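Local atomic coordinates of tyrosine-protein phosphatase non-receptor type 18 (Homo sapiens, PDB entry 2OC3), a protein that removes phosphate from phosphotyrosine in proteins, acting on autophosphorylated tyrosine kinases, through its classical tyrosine phosphatase catalytic domain. Residues K169-K181 and R189-D201. Residues are numbered along the deposited sequence; the frame is centred on the assembly and turned at random. Where two conformers were deposited one is given.
Sequences KWLNEDIMLRTLK and RSVYQLQYMSWPD
Arg178 reaches across an antiparallel hairpin, its guanidinium laid between the amide oxygens of Gln193 and Gln195. NH1 gives one hydrogen to Gln193 OE1 at 2.8 Å and another to Gln195 OE1 at 2.9 Å; NH2 adds a longer bond to Gln195 OE1, so two nitrogens converge on this one oxygen, which also accepts from a water. Both oxygens lie almost in the guanidinium plane, and Trp149 makes a cation-pi contact with the group. With CG anti to the carbonyl carbon (chi1 -55°) and the chain extended as far as NE, Arg178 and Gln193 run out from the sheet together. NE pairs with Glu168, while the amide nitrogens of Gln193 and Gln195 bond to Tyr148 OH and Cys135 O. A methionine in place of Arg178 would probably leave both glutamine oxygens without their charged donor and Glu168 without its salt-bridge partner. On the other face an apolar cluster packs tightly: Leu194 CD2 lies 3.7 Å from both Leu171 CD1 and Leu177 CD1, with Ile175 CG2 close by. Paired backbone bonds, such as Arg178 N to Gln193 O at 2.8 Å, hold the register. The Lys181/Ser190 end is looser, a water joining Leu180 O to Ser190 OG. The opposite end is pinned: Met197 N bonds Asp174 O, and Ser198 OG donates to Asp174 OD1 (2.6 Å) from above the carboxylate plane. At its solvent edge Met197 crosses the exposed Trp170 at about a right angle, Met197 SD 5.3 Å from the centroid of the six-membered ring of Trp170 in an oblique Met-aromatic contact. The chain then enters Trp199-Pro200-Asp201, the WPD loop of classical tyrosine phosphatases, whose Asp201 probably binds substrate. Within the mixed sheet, strand 175-184 is flanked by 161-170 and strand 187-196 by 130-133, while helix 209-222 packs against Leu171 and Leu194.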
loop_
_atom_site.group_PDB
_atom_site.type_symbol
_atom_site.label_atom_id
_atom_site.label_comp_id
_atom_site.label_asym_id
_atom_site.label_seq_id
_atom_site.Cartn_x
_atom_site.Cartn_y
_atom_site.Cartn_z
ATOM N N LYS A 169 -9.674 17.657 -4.035
ATOM C CA LYS A 169 -9.197 18.126 -5.357
ATOM C C LYS A 169 -9.030 16.913 -6.279
ATOM O O LYS A 169 -8.324 15.966 -5.927
ATOM C CB LYS A 169 -7.832 18.829 -5.234
ATOM C CG LYS A 169 -7.143 19.197 -6.566
ATOM C CD LYS A 169 -5.897 20.063 -6.387
ATOM N N TRP A 170 -9.687 16.914 -7.434
ATOM C CA TRP A 170 -9.364 15.936 -8.453
ATOM C C TRP A 170 -8.088 16.323 -9.182
ATOM O O TRP A 170 -8.019 17.400 -9.790
ATOM C CB TRP A 170 -10.506 15.755 -9.446
ATOM C CG TRP A 170 -11.696 15.086 -8.857
ATOM C CD1 TRP A 170 -12.654 15.647 -8.067
ATOM C CD2 TRP A 170 -12.054 13.698 -8.979
ATOM N NE1 TRP A 170 -13.574 14.711 -7.707
ATOM C CE2 TRP A 170 -13.237 13.499 -8.253
ATOM C CE3 TRP A 170 -11.486 12.611 -9.656
ATOM C CZ2 TRP A 170 -13.862 12.251 -8.164
ATOM C CZ3 TRP A 170 -12.113 11.380 -9.582
ATOM C CH2 TRP A 170 -13.296 11.213 -8.865
ATOM N N LEU A 171 -7.040 15.505 -9.104
ATOM C CA LEU A 171 -5.792 15.814 -9.826
ATOM C C LEU A 171 -5.891 15.525 -11.325
ATOM O O LEU A 171 -5.204 16.142 -12.151
ATOM C CB LEU A 171 -4.622 15.019 -9.220
ATOM C CG LEU A 171 -4.414 15.216 -7.712
ATOM C CD1 LEU A 171 -3.130 14.497 -7.288
ATOM C CD2 LEU A 171 -4.376 16.710 -7.318
ATOM N N ASN A 172 -6.708 14.521 -11.651
ATOM C CA ASN A 172 -7.045 14.103 -13.011
ATOM C C ASN A 172 -8.326 13.245 -12.905
ATOM O O ASN A 172 -8.879 13.130 -11.806
ATOM C CB ASN A 172 -5.883 13.398 -13.663
ATOM C CG ASN A 172 -5.460 12.169 -12.915
ATOM O OD1 ASN A 172 -6.289 11.339 -12.587
ATOM N ND2 ASN A 172 -4.160 12.029 -12.669
ATOM N N GLU A 173 -8.837 12.688 -13.997
ATOM C CA GLU A 173 -10.147 12.032 -13.902
ATOM C C GLU A 173 -10.170 10.792 -13.017
ATOM O O GLU A 173 -11.250 10.296 -12.629
ATOM C CB GLU A 173 -10.747 11.687 -15.280
ATOM C CG GLU A 173 -10.002 10.675 -16.062
ATOM C CD GLU A 173 -10.702 10.294 -17.371
ATOM O OE1 GLU A 173 -11.682 9.504 -17.336
ATOM O OE2 GLU A 173 -10.261 10.787 -18.431
ATOM N N ASP A 174 -8.978 10.276 -12.679
ATOM C CA ASP A 174 -8.878 9.032 -11.923
ATOM C C ASP A 174 -8.360 9.181 -10.496
ATOM O O ASP A 174 -8.356 8.179 -9.766
ATOM C CB ASP A 174 -7.967 8.058 -12.673
ATOM C CG ASP A 174 -8.541 7.699 -14.026
ATOM O OD1 ASP A 174 -9.697 7.242 -14.079
ATOM O OD2 ASP A 174 -7.888 7.980 -15.065
ATOM N N ILE A 175 -7.916 10.365 -10.090
ATOM C CA ILE A 175 -7.251 10.520 -8.791
ATOM C C ILE A 175 -7.827 11.679 -7.999
ATOM O O ILE A 175 -7.836 12.839 -8.505
ATOM C CB ILE A 175 -5.732 10.802 -8.937
ATOM C CG1 ILE A 175 -5.044 9.756 -9.801
ATOM C CG2 ILE A 175 -5.053 10.880 -7.579
ATOM C CD1 ILE A 175 -5.122 8.341 -9.393
ATOM N N MET A 176 -8.270 11.376 -6.781
ATOM C CA MET A 176 -8.759 12.336 -5.796
ATOM C C MET A 176 -7.656 12.581 -4.767
ATOM O O MET A 176 -6.990 11.620 -4.321
ATOM C CB MET A 176 -10.008 11.779 -5.124
ATOM C CG MET A 176 -10.398 12.409 -3.826
ATOM S SD MET A 176 -10.917 14.088 -4.038
ATOM C CE MET A 176 -12.557 13.837 -4.651
ATOM N N LEU A 177 -7.480 13.829 -4.342
ATOM C CA LEU A 177 -6.585 14.208 -3.236
ATOM C C LEU A 177 -7.425 14.862 -2.173
ATOM O O LEU A 177 -8.011 15.911 -2.410
ATOM C CB LEU A 177 -5.523 15.178 -3.700
ATOM C CG LEU A 177 -4.581 15.744 -2.605
ATOM C CD1 LEU A 177 -3.767 14.701 -1.895
ATOM C CD2 LEU A 177 -3.629 16.823 -3.158
ATOM N N ARG A 178 -7.493 14.273 -0.965
ATOM C CA ARG A 178 -8.130 14.838 0.182
ATOM C C ARG A 178 -7.105 15.348 1.176
ATOM O O ARG A 178 -6.139 14.666 1.497
ATOM C CB ARG A 178 -9.042 13.826 0.868
ATOM C CG ARG A 178 -10.101 13.197 -0.045
ATOM C CD ARG A 178 -11.191 12.490 0.711
ATOM N NE ARG A 178 -12.237 12.004 -0.205
ATOM C CZ ARG A 178 -12.154 10.862 -0.876
ATOM N NH1 ARG A 178 -11.149 10.043 -0.699
ATOM N NH2 ARG A 178 -13.111 10.502 -1.737
ATOM N N THR A 179 -7.325 16.545 1.689
ATOM C CA THR A 179 -6.499 17.147 2.695
ATOM C C THR A 179 -7.299 17.001 3.975
ATOM O O THR A 179 -8.430 17.537 4.091
ATOM C CB THR A 179 -6.282 18.646 2.379
ATOM O OG1 THR A 179 -5.722 18.766 1.057
ATOM C CG2 THR A 179 -5.358 19.294 3.406
ATOM N N LEU A 180 -6.743 16.261 4.938
ATOM C CA LEU A 180 -7.431 15.934 6.151
ATOM C C LEU A 180 -6.721 16.586 7.323
ATOM O O LEU A 180 -5.500 16.746 7.301
ATOM C CB LEU A 180 -7.399 14.417 6.382
ATOM C CG LEU A 180 -7.983 13.563 5.275
ATOM C CD1 LEU A 180 -7.859 12.033 5.603
ATOM C CD2 LEU A 180 -9.458 13.925 5.075
ATOM N N LYS A 181 -7.504 16.914 8.347
ATOM C CA LYS A 181 -6.988 17.314 9.661
ATOM C C LYS A 181 -7.361 16.166 10.574
ATOM O O LYS A 181 -8.543 15.812 10.653
ATOM C CB LYS A 181 -7.611 18.625 10.179
ATOM C CG LYS A 181 -7.233 18.914 11.645
ATOM C CD LYS A 181 -7.541 20.339 12.080
ATOM C CE LYS A 181 -8.981 20.619 11.922
ATOM N NZ LYS A 181 -9.354 21.938 12.587
ATOM N N ARG A 189 -2.844 17.060 13.174
ATOM C CA ARG A 189 -1.892 16.831 12.097
ATOM C C ARG A 189 -2.592 16.912 10.761
ATOM O O ARG A 189 -3.752 16.543 10.633
ATOM C CB ARG A 189 -1.244 15.425 12.180
ATOM C CG ARG A 189 -0.396 15.230 13.382
ATOM C CD ARG A 189 0.289 13.842 13.342
ATOM N NE ARG A 189 0.928 13.613 14.596
ATOM C CZ ARG A 189 1.425 12.456 14.971
ATOM N NH1 ARG A 189 1.377 11.420 14.122
ATOM N NH2 ARG A 189 1.947 12.337 16.185
ATOM N N SER A 190 -1.839 17.331 9.741
ATOM C CA SER A 190 -2.283 17.201 8.373
ATOM C C SER A 190 -1.917 15.816 7.840
ATOM O O SER A 190 -0.768 15.400 7.874
ATOM C CB SER A 190 -1.643 18.252 7.474
ATOM O OG SER A 190 -2.079 19.547 7.831
ATOM N N VAL A 191 -2.914 15.178 7.236
ATOM C CA VAL A 191 -2.707 13.896 6.535
ATOM C C VAL A 191 -3.354 14.048 5.164
ATOM O O VAL A 191 -4.511 14.480 5.055
ATOM C CB VAL A 191 -3.303 12.704 7.279
ATOM C CG1 VAL A 191 -3.141 11.413 6.453
ATOM C CG2 VAL A 191 -2.590 12.558 8.661
ATOM N N TYR A 192 -2.579 13.778 4.126
ATOM C CA TYR A 192 -3.082 13.758 2.762
ATOM C C TYR A 192 -3.453 12.360 2.359
ATOM O O TYR A 192 -2.659 11.434 2.616
ATOM C CB TYR A 192 -2.021 14.305 1.812
ATOM C CG TYR A 192 -1.761 15.806 2.008
ATOM C CD1 TYR A 192 -2.563 16.732 1.369
ATOM C CD2 TYR A 192 -0.763 16.278 2.830
ATOM C CE1 TYR A 192 -2.380 18.110 1.539
ATOM C CE2 TYR A 192 -0.557 17.684 3.025
ATOM C CZ TYR A 192 -1.378 18.573 2.349
ATOM O OH TYR A 192 -1.208 19.958 2.509
ATOM N N GLN A 193 -4.605 12.211 1.717
ATOM C CA GLN A 193 -5.047 10.913 1.181
ATOM C C GLN A 193 -5.277 11.009 -0.306
ATOM O O GLN A 193 -6.039 11.876 -0.778
ATOM C CB GLN A 193 -6.338 10.483 1.849
ATOM C CG GLN A 193 -6.863 9.097 1.415
ATOM C CD GLN A 193 -8.361 9.032 1.234
ATOM O OE1 GLN A 193 -9.016 10.058 1.098
ATOM N NE2 GLN A 193 -8.926 7.825 1.278
ATOM N N LEU A 194 -4.592 10.158 -1.050
ATOM C CA LEU A 194 -4.787 10.056 -2.457
ATOM C C LEU A 194 -5.588 8.813 -2.733
ATOM O O LEU A 194 -5.244 7.769 -2.201
ATOM C CB LEU A 194 -3.470 9.987 -3.179
ATOM C CG LEU A 194 -2.635 11.268 -3.245
ATOM C CD1 LEU A 194 -1.098 11.009 -3.290
ATOM C CD2 LEU A 194 -3.072 12.104 -4.418
ATOM N N GLN A 195 -6.651 8.917 -3.526
ATOM C CA GLN A 195 -7.518 7.778 -3.795
ATOM C C GLN A 195 -7.618 7.584 -5.289
ATOM O O GLN A 195 -7.956 8.500 -6.018
ATOM C CB GLN A 195 -8.924 7.971 -3.209
ATOM C CG GLN A 195 -9.754 6.666 -3.348
ATOM C CD GLN A 195 -11.192 6.779 -2.924
ATOM O OE1 GLN A 195 -11.651 7.837 -2.467
ATOM N NE2 GLN A 195 -11.929 5.668 -3.079
ATOM N N TYR A 196 -7.280 6.401 -5.762
ATOM C CA TYR A 196 -7.433 5.990 -7.156
ATOM C C TYR A 196 -8.898 5.561 -7.300
ATOM O O TYR A 196 -9.396 4.734 -6.510
ATOM C CB TYR A 196 -6.462 4.825 -7.490
ATOM C CG TYR A 196 -6.256 4.681 -8.959
ATOM C CD1 TYR A 196 -5.126 5.173 -9.558
ATOM C CD2 TYR A 196 -7.218 4.107 -9.779
ATOM C CE1 TYR A 196 -4.957 5.106 -10.942
ATOM C CE2 TYR A 196 -7.063 4.044 -11.146
ATOM C CZ TYR A 196 -5.931 4.539 -11.720
ATOM O OH TYR A 196 -5.785 4.495 -13.115
ATOM N N MET A 197 -9.600 6.175 -8.268
ATOM C CA MET A 197 -11.068 6.172 -8.280
ATOM C C MET A 197 -11.712 5.237 -9.297
ATOM O O MET A 197 -12.928 5.066 -9.235
ATOM C CB MET A 197 -11.604 7.601 -8.546
ATOM C CG MET A 197 -11.096 8.614 -7.557
ATOM S SD MET A 197 -11.530 8.308 -5.853
ATOM C CE MET A 197 -13.294 8.730 -5.936
ATOM N N SER A 198 -10.922 4.622 -10.182
ATOM C CA SER A 198 -11.453 3.856 -11.308
ATOM C C SER A 198 -10.738 2.546 -11.592
ATOM O O SER A 198 -10.839 2.012 -12.687
ATOM C CB SER A 198 -11.384 4.734 -12.543
ATOM O OG SER A 198 -10.020 5.020 -12.804
ATOM N N TRP A 199 -9.996 1.997 -10.633
ATOM C CA TRP A 199 -9.341 0.735 -10.886
ATOM C C TRP A 199 -10.379 -0.347 -11.195
ATOM O O TRP A 199 -11.304 -0.567 -10.411
ATOM C CB TRP A 199 -8.450 0.321 -9.725
ATOM C CG TRP A 199 -7.402 -0.699 -10.115
ATOM C CD1 TRP A 199 -7.605 -1.982 -10.523
ATOM C CD2 TRP A 199 -5.994 -0.511 -10.065
ATOM N NE1 TRP A 199 -6.394 -2.612 -10.732
ATOM C CE2 TRP A 199 -5.392 -1.721 -10.466
ATOM C CE3 TRP A 199 -5.178 0.578 -9.728
ATOM C CZ2 TRP A 199 -3.991 -1.869 -10.538
ATOM C CZ3 TRP A 199 -3.796 0.432 -9.782
ATOM C CH2 TRP A 199 -3.222 -0.787 -10.187
ATOM N N PRO A 200 -10.253 -0.995 -12.369
ATOM C CA PRO A 200 -11.354 -1.868 -12.800
ATOM C C PRO A 200 -11.518 -3.126 -12.010
ATOM O O PRO A 200 -10.566 -3.690 -11.475
ATOM C CB PRO A 200 -10.998 -2.204 -14.256
ATOM C CG PRO A 200 -9.532 -2.024 -14.344
ATOM C CD PRO A 200 -9.206 -0.874 -13.409
ATOM N N ASP A 201 -12.766 -3.593 -11.994
ATOM C CA ASP A 201 -13.128 -4.812 -11.284
ATOM C C ASP A 201 -12.397 -6.012 -11.898
ATOM O O ASP A 201 -11.955 -6.908 -11.177
ATOM C CB ASP A 201 -14.656 -5.001 -11.318
HETATM O O HOH W 1 -14.479 8.232 -2.504
HETATM O O HOH W 2 -4.665 19.609 7.221
#